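Local coordinates for Iron(3+)-hydroxamate-binding protein FhuD (Bacillus subtilis subsp. subtilis, PDB 3G9Q), which binds iron(3+)-hydroxamate complexes and passes them to the membrane permease of the FhuCBGD ABC importer, serving ferrichrome and coprogen uptake, at residues Ala21-Tyr25 / Ala38-Val42; Asp157-Gly162 / Gly194-Leu200; Ile171-Leu176 / Gln261-Ile265; Asp209-Pro215 / His241-Pro247. All coordinates share one frame. Residue numbers count along the deposited sequence, not the author numbering.

Interaction 1 of 4, residues Ala21-Tyr25 / Ala38-Val42; sequences ADGYY and APENV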
loop_
_atom_site.group_PDB
_atom_site.type_symbol
_atom_site.label_atom_id
_atom_site.label_comp_id
_atom_site.label_asym_id
_atom_site.label_seq_id
_atom_site.Cartn_x
_atom_site.Cartn_y
_atom_site.Cartn_z
ATOM N N ALA A 21 7.219 4.614 -12.119
ATOM C CA ALA A 21 6.943 3.578 -11.121
ATOM C C ALA A 21 5.769 4.043 -10.259
ATOM O O ALA A 21 5.969 4.704 -9.245
ATOM C CB ALA A 21 8.173 3.355 -10.246
ATOM N N ASP A 22 4.550 3.701 -10.665
ATOM C CA ASP A 22 3.336 4.099 -9.936
ATOM C C ASP A 22 3.464 4.134 -8.413
ATOM O O ASP A 22 3.029 5.086 -7.772
ATOM C CB ASP A 22 2.183 3.161 -10.304
ATOM C CG ASP A 22 2.646 1.730 -10.481
ATOM O OD1 ASP A 22 3.442 1.495 -11.417
ATOM O OD2 ASP A 22 2.227 0.850 -9.702
ATOM N N GLY A 23 4.059 3.086 -7.849
ATOM C CA GLY A 23 4.214 2.984 -6.409
ATOM C C GLY A 23 5.038 4.034 -5.681
ATOM O O GLY A 23 5.114 3.994 -4.446
ATOM N N TYR A 24 5.654 4.963 -6.413
ATOM C CA TYR A 24 6.463 6.010 -5.789
ATOM C C TYR A 24 5.871 7.414 -5.913
ATOM O O TYR A 24 6.324 8.342 -5.232
ATOM C CB TYR A 24 7.898 6.002 -6.349
ATOM C CG TYR A 24 8.650 4.723 -6.046
ATOM C CD1 TYR A 24 8.461 4.059 -4.823
ATOM C CD2 TYR A 24 9.534 4.167 -6.966
ATOM C CE1 TYR A 24 9.121 2.873 -4.522
ATOM C CE2 TYR A 24 10.204 2.985 -6.677
ATOM C CZ TYR A 24 9.992 2.337 -5.454
ATOM O OH TYR A 24 10.634 1.151 -5.172
ATOM N N TYR A 25 4.856 7.573 -6.766
ATOM C CA TYR A 25 4.216 8.879 -6.966
ATOM C C TYR A 25 3.928 9.601 -5.649
ATOM O O TYR A 25 4.292 10.770 -5.486
ATOM C CB TYR A 25 2.914 8.733 -7.768
ATOM C CG TYR A 25 2.135 10.018 -7.857
ATOM C CD1 TYR A 25 2.563 11.072 -8.671
ATOM C CD2 TYR A 25 1.031 10.220 -7.059
ATOM C CE1 TYR A 25 1.902 12.305 -8.677
ATOM C CE2 TYR A 25 0.370 11.425 -7.050
ATOM C CZ TYR A 25 0.801 12.473 -7.856
ATOM O OH TYR A 25 0.105 13.672 -7.820
ATOM N N ALA A 38 2.753 10.474 -14.595
ATOM C CA ALA A 38 2.615 9.281 -13.772
ATOM C C ALA A 38 1.833 8.224 -14.552
ATOM O O ALA A 38 1.062 8.560 -15.450
ATOM C CB ALA A 38 1.890 9.616 -12.477
ATOM N N PRO A 39 2.051 6.930 -14.242
ATOM C CA PRO A 39 1.344 5.835 -14.926
ATOM C C PRO A 39 -0.154 5.795 -14.570
ATOM O O PRO A 39 -0.616 6.538 -13.696
ATOM C CB PRO A 39 2.111 4.594 -14.468
ATOM C CG PRO A 39 2.667 4.998 -13.150
ATOM C CD PRO A 39 3.124 6.403 -13.380
ATOM N N GLU A 40 -0.911 4.927 -15.233
ATOM C CA GLU A 40 -2.353 4.848 -14.991
ATOM C C GLU A 40 -2.820 4.558 -13.575
ATOM O O GLU A 40 -3.761 5.183 -13.083
ATOM C CB GLU A 40 -3.004 3.841 -15.945
ATOM C CG GLU A 40 -3.712 4.521 -17.115
ATOM C CD GLU A 40 -4.864 5.429 -16.672
ATOM O OE1 GLU A 40 -5.196 6.374 -17.425
ATOM O OE2 GLU A 40 -5.438 5.185 -15.581
ATOM N N ASN A 41 -2.183 3.603 -12.919
ATOM C CA ASN A 41 -2.578 3.259 -11.559
ATOM C C ASN A 41 -2.862 4.494 -10.723
ATOM O O ASN A 41 -3.875 4.570 -10.036
ATOM C CB ASN A 41 -1.475 2.438 -10.912
ATOM C CG ASN A 41 -1.171 1.199 -11.695
ATOM O OD1 ASN A 41 -2.050 0.354 -11.871
ATOM N ND2 ASN A 41 0.065 1.080 -12.196
ATOM N N VAL A 42 -1.961 5.462 -10.808
ATOM C CA VAL A 42 -2.072 6.698 -10.057
ATOM C C VAL A 42 -3.445 7.363 -10.191
ATOM O O VAL A 42 -4.059 7.768 -9.199
ATOM C CB VAL A 42 -0.947 7.656 -10.493
ATOM C CG1 VAL A 42 -1.030 8.972 -9.750
ATOM C CG2 VAL A 42 0.394 6.980 -10.250
#
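Beyond strand 17-19 the chain leaves the sheet at Ala21, whose CB points away from 38-42 and whose side chain touches Ile76 and Trp78 of strand 74-78; its backbone still brushes the edge of Pro39, with C 4.3 Å from CG. Asp22 has the largest area covered by 38-42. Its N and CB both lie 3.4 Å from Pro39 CG, so the proline ring packs against the start of the turn. Its carboxylate faces the Asn41 amide, CG to ND2 3.2 Å, but the angle is too poor for a hydrogen bond. Gly23 and Tyr24 carry the chain round, held by bonds from Tyr24 N to Ala21 O (2.9 Å) and from Tyr25 N to Asp22 O (3.2 Å). The Tyr24 side chain packs instead with Trp78 and Phe111, its OH hydrogen-bonded to Trp78. Tyr25, opening helix 25-31, returns to the contact: Val42 CG1 sits over one face of its ring, 3.9 Å from the centroid in a CH-pi contact, while Ala38 CB approaches CD1 at 4.1 Å. This is packing between the connections that follow adjacent parallel strands, 17-19 and 35-37, at their C-terminal ends, as expected of the alpha/beta lobe of a bacterial solute-binding protein.

Interaction 2 of 4, residues Asp157-Gly162 / Gly194-Leu200; sequences DIYVFG and GYTSISL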
loop_
_atom_site.group_PDB
_atom_site.type_symbol
_atom_site.label_atom_id
_atom_site.label_comp_id
_atom_site.label_asym_id
_atom_site.label_seq_id
_atom_site.Cartn_x
_atom_site.Cartn_y
_atom_site.Cartn_z
ATOM N N ASP A 157 -8.851 -19.725 -5.343
ATOM C CA ASP A 157 -7.810 -19.480 -4.349
ATOM C C ASP A 157 -8.105 -18.292 -3.450
ATOM O O ASP A 157 -8.668 -17.294 -3.890
ATOM C CB ASP A 157 -6.468 -19.244 -5.044
ATOM C CG ASP A 157 -5.974 -20.465 -5.775
ATOM O OD1 ASP A 157 -5.095 -20.308 -6.658
ATOM O OD2 ASP A 157 -6.468 -21.575 -5.455
ATOM N N ILE A 158 -7.709 -18.414 -2.188
ATOM C CA ILE A 158 -7.893 -17.354 -1.202
ATOM C C ILE A 158 -6.535 -17.086 -0.555
ATOM O O ILE A 158 -5.874 -18.008 -0.059
ATOM C CB ILE A 158 -8.899 -17.768 -0.109
ATOM C CG1 ILE A 158 -10.271 -18.016 -0.735
ATOM C CG2 ILE A 158 -8.988 -16.691 0.952
ATOM C CD1 ILE A 158 -11.256 -18.776 0.152
ATOM N N TYR A 159 -6.114 -15.825 -0.575
ATOM C CA TYR A 159 -4.825 -15.454 0.003
ATOM C C TYR A 159 -4.993 -14.853 1.412
ATOM O O TYR A 159 -5.772 -13.927 1.598
ATOM C CB TYR A 159 -4.095 -14.453 -0.928
ATOM C CG TYR A 159 -4.103 -14.819 -2.413
ATOM C CD1 TYR A 159 -4.882 -14.093 -3.331
ATOM C CD2 TYR A 159 -3.339 -15.887 -2.904
ATOM C CE1 TYR A 159 -4.900 -14.419 -4.708
ATOM C CE2 TYR A 159 -3.351 -16.225 -4.277
ATOM C CZ TYR A 159 -4.135 -15.486 -5.170
ATOM O OH TYR A 159 -4.157 -15.811 -6.512
ATOM N N VAL A 160 -4.301 -15.418 2.401
ATOM C CA VAL A 160 -4.344 -14.899 3.771
ATOM C C VAL A 160 -3.009 -14.207 3.964
ATOM O O VAL A 160 -1.980 -14.865 4.098
ATOM C CB VAL A 160 -4.519 -16.026 4.840
ATOM C CG1 VAL A 160 -3.594 -17.184 4.529
ATOM C CG2 VAL A 160 -4.226 -15.490 6.229
ATOM N N PHE A 161 -3.025 -12.877 3.958
ATOM C CA PHE A 161 -1.791 -12.110 4.084
ATOM C C PHE A 161 -1.231 -11.984 5.480
ATOM O O PHE A 161 -1.947 -12.097 6.466
ATOM C CB PHE A 161 -1.976 -10.721 3.491
ATOM C CG PHE A 161 -2.380 -10.743 2.054
ATOM C CD1 PHE A 161 -3.719 -10.629 1.693
ATOM C CD2 PHE A 161 -1.432 -10.954 1.059
ATOM C CE1 PHE A 161 -4.109 -10.726 0.356
ATOM C CE2 PHE A 161 -1.807 -11.054 -0.273
ATOM C CZ PHE A 161 -3.150 -10.940 -0.630
ATOM N N GLY A 162 0.076 -11.775 5.548
ATOM C CA GLY A 162 0.739 -11.607 6.823
ATOM C C GLY A 162 1.132 -10.147 6.955
ATOM O O GLY A 162 0.376 -9.263 6.568
ATOM N N GLY A 194 5.346 -14.442 2.981
ATOM C CA GLY A 194 4.563 -13.284 3.368
ATOM C C GLY A 194 3.065 -13.499 3.268
ATOM O O GLY A 194 2.297 -12.655 3.720
ATOM N N TYR A 195 2.648 -14.612 2.664
ATOM C CA TYR A 195 1.226 -14.939 2.525
ATOM C C TYR A 195 1.049 -16.455 2.376
ATOM O O TYR A 195 2.031 -17.194 2.352
ATOM C CB TYR A 195 0.615 -14.208 1.320
ATOM C CG TYR A 195 0.889 -14.859 -0.003
ATOM C CD1 TYR A 195 -0.007 -15.783 -0.539
ATOM C CD2 TYR A 195 2.080 -14.604 -0.693
ATOM C CE1 TYR A 195 0.272 -16.441 -1.720
ATOM C CE2 TYR A 195 2.377 -15.260 -1.879
ATOM C CZ TYR A 195 1.465 -16.181 -2.385
ATOM O OH TYR A 195 1.753 -16.848 -3.552
ATOM N N THR A 196 -0.198 -16.910 2.299
ATOM C CA THR A 196 -0.511 -18.335 2.167
ATOM C C THR A 196 -1.807 -18.478 1.393
ATOM O O THR A 196 -2.823 -17.865 1.744
ATOM C CB THR A 196 -0.744 -19.029 3.548
ATOM O OG1 THR A 196 0.393 -18.838 4.399
ATOM C CG2 THR A 196 -0.982 -20.524 3.369
ATOM N N SER A 197 -1.775 -19.280 0.336
ATOM C CA SER A 197 -2.976 -19.516 -0.451
ATOM C C SER A 197 -3.611 -20.760 0.147
ATOM O O SER A 197 -2.972 -21.807 0.226
ATOM C CB SER A 197 -2.631 -19.751 -1.921
ATOM O OG SER A 197 -3.829 -19.890 -2.673
ATOM N N ILE A 198 -4.861 -20.636 0.586
ATOM C CA ILE A 198 -5.565 -21.756 1.195
ATOM C C ILE A 198 -6.857 -22.097 0.466
ATOM O O ILE A 198 -7.289 -21.374 -0.434
ATOM C CB ILE A 198 -5.899 -21.480 2.694
ATOM C CG1 ILE A 198 -7.162 -20.613 2.829
ATOM C CG2 ILE A 198 -4.721 -20.821 3.370
ATOM C CD1 ILE A 198 -7.778 -20.584 4.227
ATOM N N SER A 199 -7.459 -23.216 0.858
ATOM C CA SER A 199 -8.717 -23.666 0.273
ATOM C C SER A 199 -9.867 -23.083 1.100
ATOM O O SER A 199 -9.671 -22.684 2.252
ATOM C CB SER A 199 -8.789 -25.192 0.298
ATOM O OG SER A 199 -8.807 -25.668 1.632
ATOM N N LEU A 200 -11.060 -23.047 0.512
ATOM C CA LEU A 200 -12.252 -22.520 1.177
ATOM C C LEU A 200 -12.622 -23.340 2.405
ATOM O O LEU A 200 -13.426 -22.911 3.236
ATOM C CB LEU A 200 -13.437 -22.521 0.213
ATOM C CG LEU A 200 -14.732 -21.906 0.734
ATOM C CD1 LEU A 200 -14.484 -20.463 1.125
ATOM C CD2 LEU A 200 -15.804 -21.986 -0.332
#
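Relief differs between the two faces of this antiparallel pair. On the one carrying Ile158, Val160, Thr196 and Ile198, Val160 CG1 is a bump set into the hollow between its cross-strand neighbours, 3.5 Å from Thr196 CB and 4.0 Å from Ile198 CG2, and Ile158 CD1 reaches Leu200 CD1 at 3.8 Å. Helices 182-189 and 203-206 cover this face. On the other, the rings of Tyr159 and Tyr195 meet obliquely, CD2 to CE1 3.8 Å, and Phe161 CD2 lies against Tyr195 CB at 3.9 Å; the small Ser197 sits beside Tyr159, whose OH bonds to Asn154. Strands 157-161 and 195-198, with 153° between their N-to-C directions, are joined most firmly by Ile198 N to Ile158 O and Val160 N to Thr196 O, both 2.9 Å. Beside Phe161 and Tyr195, at the glycine end of the pair, Gly162 N bonds to Gly194 O at 3.0 Å; a CB on Gly162 would crowd that same oxygen, and the backbone angles of Gly194 themselves call for glycine. The pair forms the antiparallel edge of a five-stranded mixed sheet, with 195-198 outermost, in an alpha/beta lobe of the solute-binding protein fold.

Interaction 3 of 4, residues Ile171-Leu176 / Gln261-Ile265; sequences IIYKDL and QLEFI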
loop_
_atom_site.group_PDB
_atom_site.type_symbol
_atom_site.label_atom_id
_atom_site.label_comp_id
_atom_site.label_asym_id
_atom_site.label_seq_id
_atom_site.Cartn_x
_atom_site.Cartn_y
_atom_site.Cartn_z
ATOM N N ILE A 171 1.002 -2.556 8.543
ATOM C CA ILE A 171 0.292 -1.574 9.370
ATOM C C ILE A 171 -0.349 -2.261 10.580
ATOM O O ILE A 171 -0.104 -1.915 11.750
ATOM C CB ILE A 171 -0.862 -0.856 8.584
ATOM C CG1 ILE A 171 -0.483 -0.660 7.110
ATOM C CG2 ILE A 171 -1.165 0.481 9.224
ATOM C CD1 ILE A 171 0.797 0.164 6.806
ATOM N N ILE A 172 -1.178 -3.250 10.264
ATOM C CA ILE A 172 -1.935 -4.013 11.245
ATOM C C ILE A 172 -1.147 -4.901 12.204
ATOM O O ILE A 172 -1.431 -4.926 13.410
ATOM C CB ILE A 172 -2.992 -4.849 10.515
ATOM C CG1 ILE A 172 -4.045 -3.886 9.943
ATOM C CG2 ILE A 172 -3.549 -5.903 11.432
ATOM C CD1 ILE A 172 -5.042 -3.364 10.966
ATOM N N TYR A 173 -0.151 -5.611 11.692
ATOM C CA TYR A 173 0.594 -6.501 12.551
ATOM C C TYR A 173 1.857 -5.939 13.175
ATOM O O TYR A 173 2.393 -6.550 14.093
ATOM C CB TYR A 173 0.898 -7.799 11.802
ATOM C CG TYR A 173 -0.338 -8.569 11.387
ATOM C CD1 TYR A 173 -0.549 -8.915 10.051
ATOM C CD2 TYR A 173 -1.313 -8.941 12.325
ATOM C CE1 TYR A 173 -1.692 -9.606 9.652
ATOM C CE2 TYR A 173 -2.467 -9.638 11.932
ATOM C CZ TYR A 173 -2.640 -9.961 10.592
ATOM O OH TYR A 173 -3.764 -10.636 10.182
ATOM N N LYS A 174 2.325 -4.781 12.704
ATOM C CA LYS A 174 3.547 -4.166 13.252
ATOM C C LYS A 174 3.323 -2.785 13.875
ATOM O O LYS A 174 3.672 -2.563 15.033
ATOM C CB LYS A 174 4.630 -4.013 12.177
ATOM C CG LYS A 174 5.120 -5.280 11.517
ATOM C CD LYS A 174 6.372 -4.991 10.691
ATOM C CE LYS A 174 7.578 -4.682 11.591
ATOM N NZ LYS A 174 7.855 -5.797 12.559
ATOM N N ASP A 175 2.769 -1.851 13.102
ATOM C CA ASP A 175 2.524 -0.503 13.611
ATOM C C ASP A 175 1.415 -0.469 14.659
ATOM O O ASP A 175 1.496 0.272 15.632
ATOM C CB ASP A 175 2.139 0.459 12.482
ATOM C CG ASP A 175 3.232 0.636 11.454
ATOM O OD1 ASP A 175 3.371 -0.244 10.587
ATOM O OD2 ASP A 175 3.954 1.659 11.511
ATOM N N LEU A 176 0.374 -1.266 14.452
ATOM C CA LEU A 176 -0.741 -1.297 15.384
ATOM C C LEU A 176 -0.613 -2.426 16.413
ATOM O O LEU A 176 -1.389 -2.508 17.373
ATOM C CB LEU A 176 -2.056 -1.428 14.612
ATOM C CG LEU A 176 -2.437 -0.262 13.691
ATOM C CD1 LEU A 176 -3.652 -0.646 12.882
ATOM C CD2 LEU A 176 -2.711 0.991 14.498
ATOM N N GLN A 261 -4.924 4.321 4.174
ATOM C CA GLN A 261 -5.153 2.951 4.638
ATOM C C GLN A 261 -5.300 2.878 6.154
ATOM O O GLN A 261 -6.128 2.125 6.647
ATOM C CB GLN A 261 -4.006 2.029 4.208
ATOM C CG GLN A 261 -3.774 1.967 2.717
ATOM C CD GLN A 261 -2.590 1.098 2.353
ATOM O OE1 GLN A 261 -2.310 0.877 1.175
ATOM N NE2 GLN A 261 -1.881 0.604 3.363
ATOM N N LEU A 262 -4.501 3.649 6.892
ATOM C CA LEU A 262 -4.585 3.623 8.348
ATOM C C LEU A 262 -5.884 4.228 8.811
ATOM O O LEU A 262 -6.382 3.862 9.864
ATOM C CB LEU A 262 -3.421 4.372 9.005
ATOM C CG LEU A 262 -3.445 4.422 10.550
ATOM C CD1 LEU A 262 -3.546 3.028 11.149
ATOM C CD2 LEU A 262 -2.187 5.102 11.056
ATOM N N GLU A 263 -6.430 5.157 8.035
ATOM C CA GLU A 263 -7.700 5.783 8.400
ATOM C C GLU A 263 -8.797 4.723 8.235
ATOM O O GLU A 263 -9.626 4.516 9.125
ATOM C CB GLU A 263 -7.973 6.995 7.499
ATOM C CG GLU A 263 -9.135 7.898 7.938
ATOM C CD GLU A 263 -9.481 8.972 6.884
ATOM O OE1 GLU A 263 -8.570 9.746 6.482
ATOM O OE2 GLU A 263 -10.665 9.045 6.459
ATOM N N PHE A 264 -8.782 4.033 7.103
ATOM C CA PHE A 264 -9.776 3.005 6.861
ATOM C C PHE A 264 -9.711 1.876 7.893
ATOM O O PHE A 264 -10.751 1.389 8.339
ATOM C CB PHE A 264 -9.613 2.433 5.459
ATOM C CG PHE A 264 -10.414 1.195 5.226
ATOM C CD1 PHE A 264 -11.789 1.250 5.145
ATOM C CD2 PHE A 264 -9.791 -0.037 5.112
ATOM C CE1 PHE A 264 -12.533 0.095 4.952
ATOM C CE2 PHE A 264 -10.531 -1.198 4.920
ATOM C CZ PHE A 264 -11.903 -1.126 4.840
ATOM N N ILE A 265 -8.497 1.457 8.252
ATOM C CA ILE A 265 -8.295 0.399 9.242
ATOM C C ILE A 265 -8.933 0.825 10.582
ATOM O O ILE A 265 -9.764 0.111 11.151
ATOM C CB ILE A 265 -6.771 0.129 9.509
ATOM C CG1 ILE A 265 -6.045 -0.274 8.207
ATOM C CG2 ILE A 265 -6.615 -0.920 10.626
ATOM C CD1 ILE A 265 -4.522 -0.273 8.296
#
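Helix 169-175 contains an unusually wide, pi-type turn at 171-175, with Leu176 N bonded to Ile171 O at 2.8 Å. This brings Leu176 round to the same side as Ile171, and both aim their CA-to-CB bonds at helix 255-270. The short segments cross almost at right angles (94°), and the 11.7 Å between their axes is bridged by Ile and Leu side chains from both helices. Ile171 CG2 lies 3.6 Å from Ile265 CD1 and 4.0 Å from Leu262 CD1. Leu176 meets the same two residues, CD1 being 3.7 Å from Ile265 CG2 and CD2 4.0 Å from Leu262 CD1. Ile172 also reaches Ile265, although the modelled approach is too tight to interpret. The contact packs helix 169-175, which follows strand 157-161 of the mixed sheet, against helix 255-270, which also covers that sheet's Phe212 face. Apart from Gln261, which borders Ile171, the contacts come from Ile and Leu; with all six touching residues buried, the association rests on hydrophobic burial and side-chain fit rather than on directional polar bonds.

Interaction 4 of 4, residues Asp209-Pro215 / His241-Pro247; sequences DYIFAGP and HVYKMDP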
loop_
_atom_site.group_PDB
_atom_site.type_symbol
_atom_site.label_atom_id
_atom_site.label_comp_id
_atom_site.label_asym_id
_atom_site.label_seq_id
_atom_site.Cartn_x
_atom_site.Cartn_y
_atom_site.Cartn_z
ATOM N N ASP A 209 -11.248 -12.743 14.570
ATOM C CA ASP A 209 -12.381 -12.001 15.138
ATOM C C ASP A 209 -12.819 -10.887 14.197
ATOM O O ASP A 209 -14.013 -10.624 14.046
ATOM C CB ASP A 209 -11.962 -11.417 16.493
ATOM C CG ASP A 209 -11.600 -12.501 17.509
ATOM O OD1 ASP A 209 -12.528 -13.146 18.034
ATOM O OD2 ASP A 209 -10.400 -12.724 17.771
ATOM N N TYR A 210 -11.840 -10.226 13.583
ATOM C CA TYR A 210 -12.112 -9.162 12.618
ATOM C C TYR A 210 -11.423 -9.503 11.306
ATOM O O TYR A 210 -10.313 -10.031 11.301
ATOM C CB TYR A 210 -11.615 -7.804 13.118
ATOM C CG TYR A 210 -12.304 -7.330 14.370
ATOM C CD1 TYR A 210 -11.924 -7.823 15.624
ATOM C CD2 TYR A 210 -13.346 -6.400 14.305
ATOM C CE1 TYR A 210 -12.560 -7.408 16.785
ATOM C CE2 TYR A 210 -13.992 -5.974 15.463
ATOM C CZ TYR A 210 -13.595 -6.483 16.702
ATOM O OH TYR A 210 -14.227 -6.069 17.864
ATOM N N ILE A 211 -12.084 -9.196 10.197
ATOM C CA ILE A 211 -11.524 -9.498 8.894
ATOM C C ILE A 211 -11.637 -8.386 7.871
ATOM O O ILE A 211 -12.665 -7.730 7.755
ATOM C CB ILE A 211 -12.188 -10.732 8.285
ATOM C CG1 ILE A 211 -12.227 -11.870 9.311
ATOM C CG2 ILE A 211 -11.416 -11.147 7.035
ATOM C CD1 ILE A 211 -10.960 -12.397 9.909
ATOM N N PHE A 212 -10.562 -8.172 7.131
ATOM C CA PHE A 212 -10.553 -7.172 6.075
ATOM C C PHE A 212 -10.478 -7.978 4.787
ATOM O O PHE A 212 -9.395 -8.359 4.363
ATOM C CB PHE A 212 -9.315 -6.278 6.190
ATOM C CG PHE A 212 -9.445 -5.185 7.198
ATOM C CD1 PHE A 212 -8.916 -5.322 8.468
ATOM C CD2 PHE A 212 -10.131 -4.022 6.883
ATOM C CE1 PHE A 212 -9.074 -4.315 9.408
ATOM C CE2 PHE A 212 -10.288 -3.019 7.817
ATOM C CZ PHE A 212 -9.761 -3.163 9.082
ATOM N N ALA A 213 -11.611 -8.255 4.165
ATOM C CA ALA A 213 -11.564 -9.048 2.948
ATOM C C ALA A 213 -11.990 -8.291 1.710
ATOM O O ALA A 213 -12.723 -7.299 1.782
ATOM C CB ALA A 213 -12.407 -10.297 3.099
ATOM N N GLY A 214 -11.522 -8.771 0.565
ATOM C CA GLY A 214 -11.875 -8.141 -0.686
ATOM C C GLY A 214 -11.254 -8.878 -1.847
ATOM O O GLY A 214 -10.468 -9.808 -1.646
ATOM N N PRO A 215 -11.600 -8.497 -3.085
ATOM C CA PRO A 215 -11.019 -9.179 -4.239
ATOM C C PRO A 215 -9.529 -8.848 -4.415
ATOM O O PRO A 215 -9.033 -7.839 -3.898
ATOM C CB PRO A 215 -11.879 -8.681 -5.400
ATOM C CG PRO A 215 -12.259 -7.308 -4.961
ATOM C CD PRO A 215 -12.602 -7.500 -3.509
ATOM N N HIS A 241 -18.093 -8.034 11.677
ATOM C CA HIS A 241 -16.730 -7.522 11.825
ATOM C C HIS A 241 -15.859 -7.767 10.590
ATOM O O HIS A 241 -14.666 -8.068 10.706
ATOM C CB HIS A 241 -16.038 -8.159 13.030
ATOM C CG HIS A 241 -16.667 -7.817 14.341
ATOM N ND1 HIS A 241 -17.385 -6.658 14.541
ATOM C CD2 HIS A 241 -16.636 -8.453 15.536
ATOM C CE1 HIS A 241 -17.768 -6.594 15.804
ATOM N NE2 HIS A 241 -17.326 -7.671 16.428
ATOM N N VAL A 242 -16.476 -7.680 9.418
ATOM C CA VAL A 242 -15.762 -7.839 8.165
ATOM C C VAL A 242 -15.918 -6.528 7.425
ATOM O O VAL A 242 -17.021 -5.986 7.311
ATOM C CB VAL A 242 -16.316 -8.986 7.299
ATOM C CG1 VAL A 242 -15.802 -10.314 7.822
ATOM C CG2 VAL A 242 -17.830 -8.964 7.303
ATOM N N TYR A 243 -14.796 -6.019 6.931
ATOM C CA TYR A 243 -14.772 -4.753 6.227
ATOM C C TYR A 243 -14.238 -4.917 4.812
ATOM O O TYR A 243 -13.215 -5.555 4.598
ATOM C CB TYR A 243 -13.913 -3.790 7.026
ATOM C CG TYR A 243 -14.162 -3.934 8.509
ATOM C CD1 TYR A 243 -15.397 -3.586 9.071
ATOM C CD2 TYR A 243 -13.182 -4.449 9.344
ATOM C CE1 TYR A 243 -15.645 -3.746 10.425
ATOM C CE2 TYR A 243 -13.411 -4.615 10.693
ATOM C CZ TYR A 243 -14.639 -4.260 11.235
ATOM O OH TYR A 243 -14.821 -4.388 12.594
ATOM N N LYS A 244 -14.960 -4.334 3.858
ATOM C CA LYS A 244 -14.629 -4.381 2.440
ATOM C C LYS A 244 -13.344 -3.627 2.166
ATOM O O LYS A 244 -13.268 -2.410 2.350
ATOM C CB LYS A 244 -15.767 -3.767 1.621
ATOM C CG LYS A 244 -17.026 -4.631 1.480
ATOM C CD LYS A 244 -16.933 -5.559 0.273
ATOM C CE LYS A 244 -16.909 -4.782 -1.050
ATOM N NZ LYS A 244 -16.600 -5.660 -2.231
HETATM N N MSE A 245 -12.339 -4.365 1.714
HETATM C CA MSE A 245 -11.038 -3.799 1.417
HETATM C C MSE A 245 -10.924 -3.514 -0.072
HETATM O O MSE A 245 -11.166 -4.387 -0.894
HETATM C CB MSE A 245 -9.956 -4.781 1.866
HETATM C CG MSE A 245 -8.540 -4.306 1.619
HETATM SE SE MSE A 245 -7.196 -5.562 2.265
HETATM C CE MSE A 245 -6.875 -4.796 4.019
ATOM N N ASP A 246 -10.572 -2.286 -0.422
ATOM C CA ASP A 246 -10.438 -1.920 -1.823
ATOM C C ASP A 246 -9.055 -2.318 -2.339
ATOM O O ASP A 246 -8.027 -1.794 -1.892
ATOM C CB ASP A 246 -10.674 -0.417 -1.998
ATOM C CG ASP A 246 -10.678 0.006 -3.449
ATOM O OD1 ASP A 246 -11.347 -0.671 -4.260
ATOM O OD2 ASP A 246 -10.029 1.020 -3.780
ATOM N N PRO A 247 -9.022 -3.245 -3.309
ATOM C CA PRO A 247 -7.781 -3.742 -3.902
ATOM C C PRO A 247 -6.825 -2.694 -4.486
ATOM O O PRO A 247 -5.608 -2.868 -4.423
ATOM C CB PRO A 247 -8.282 -4.756 -4.935
ATOM C CG PRO A 247 -9.602 -4.215 -5.340
ATOM C CD PRO A 247 -10.198 -3.742 -4.047
#
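Three strong backbone hydrogen bonds join the parallel segments 209-215 and 241-247: Ile211 N to His241 O and Tyr243 N to Ile211 O, each 2.9 Å, and Met245 N to Ala213 O, 3.0 Å. A fourth, Ala213 N to Tyr243 O at 3.2 Å, is weak. CA-H...O contacts run beside them, the shortest from Val242 CA to Ile211 O at 3.1 Å. At the start of the pair the Tyr210 and His241 rings form an offset stack, centroids 4.2 Å apart and planes at 20°, while Tyr243 OH lies at the edge of the Tyr210 ring. On the face carrying Phe212 and Tyr243, Tyr243 CD2 lies over the Phe212 ring, 3.6 Å from its CE2, and Phe212 CB is 3.6 Å from CE of Met245, a selenomethionine. On the opposite face Ile211 CB meets Val242 CG1 at 3.7 Å. Toward the end Gly214 passes Met245 O so closely that a CB there would clash, and Pro215 CG meets Pro247 CG at 4.1 Å. Tyr210, Phe212 and Gly214 also bond through their backbones to strand 148-154, making 210-215 an inner strand. The backbone thus fixes the register, while nonpolar packing completes the join: helix 255-270 covers the Phe212 face, and helix 235-238 packs on the Ile211-Val242 part of the other.

Interactions 2 and 4 belong to the same five-stranded mixed sheet, at its opposite edges: interaction 2 is antiparallel and partly exposed, interaction 4 parallel and more buried. Both depend on backbone hydrogen bonds, whereas the buried interactions 1 and 3 rely chiefly on side-chain contacts. Interaction 3 adjoins both sheet contacts: Tyr173 CD1 lies 3.6 Å from Gly162 O of interaction 2, and Phe264 CE2 lies 3.4 Å from Phe212 CE2 of interaction 4, so helix 255-270 serves interactions 3 and 4 alike. Interaction 1 stands apart by the separate four-stranded parallel sheet, its centre about 22 Å from that of interaction 3 and about 27 Å from that of interaction 2.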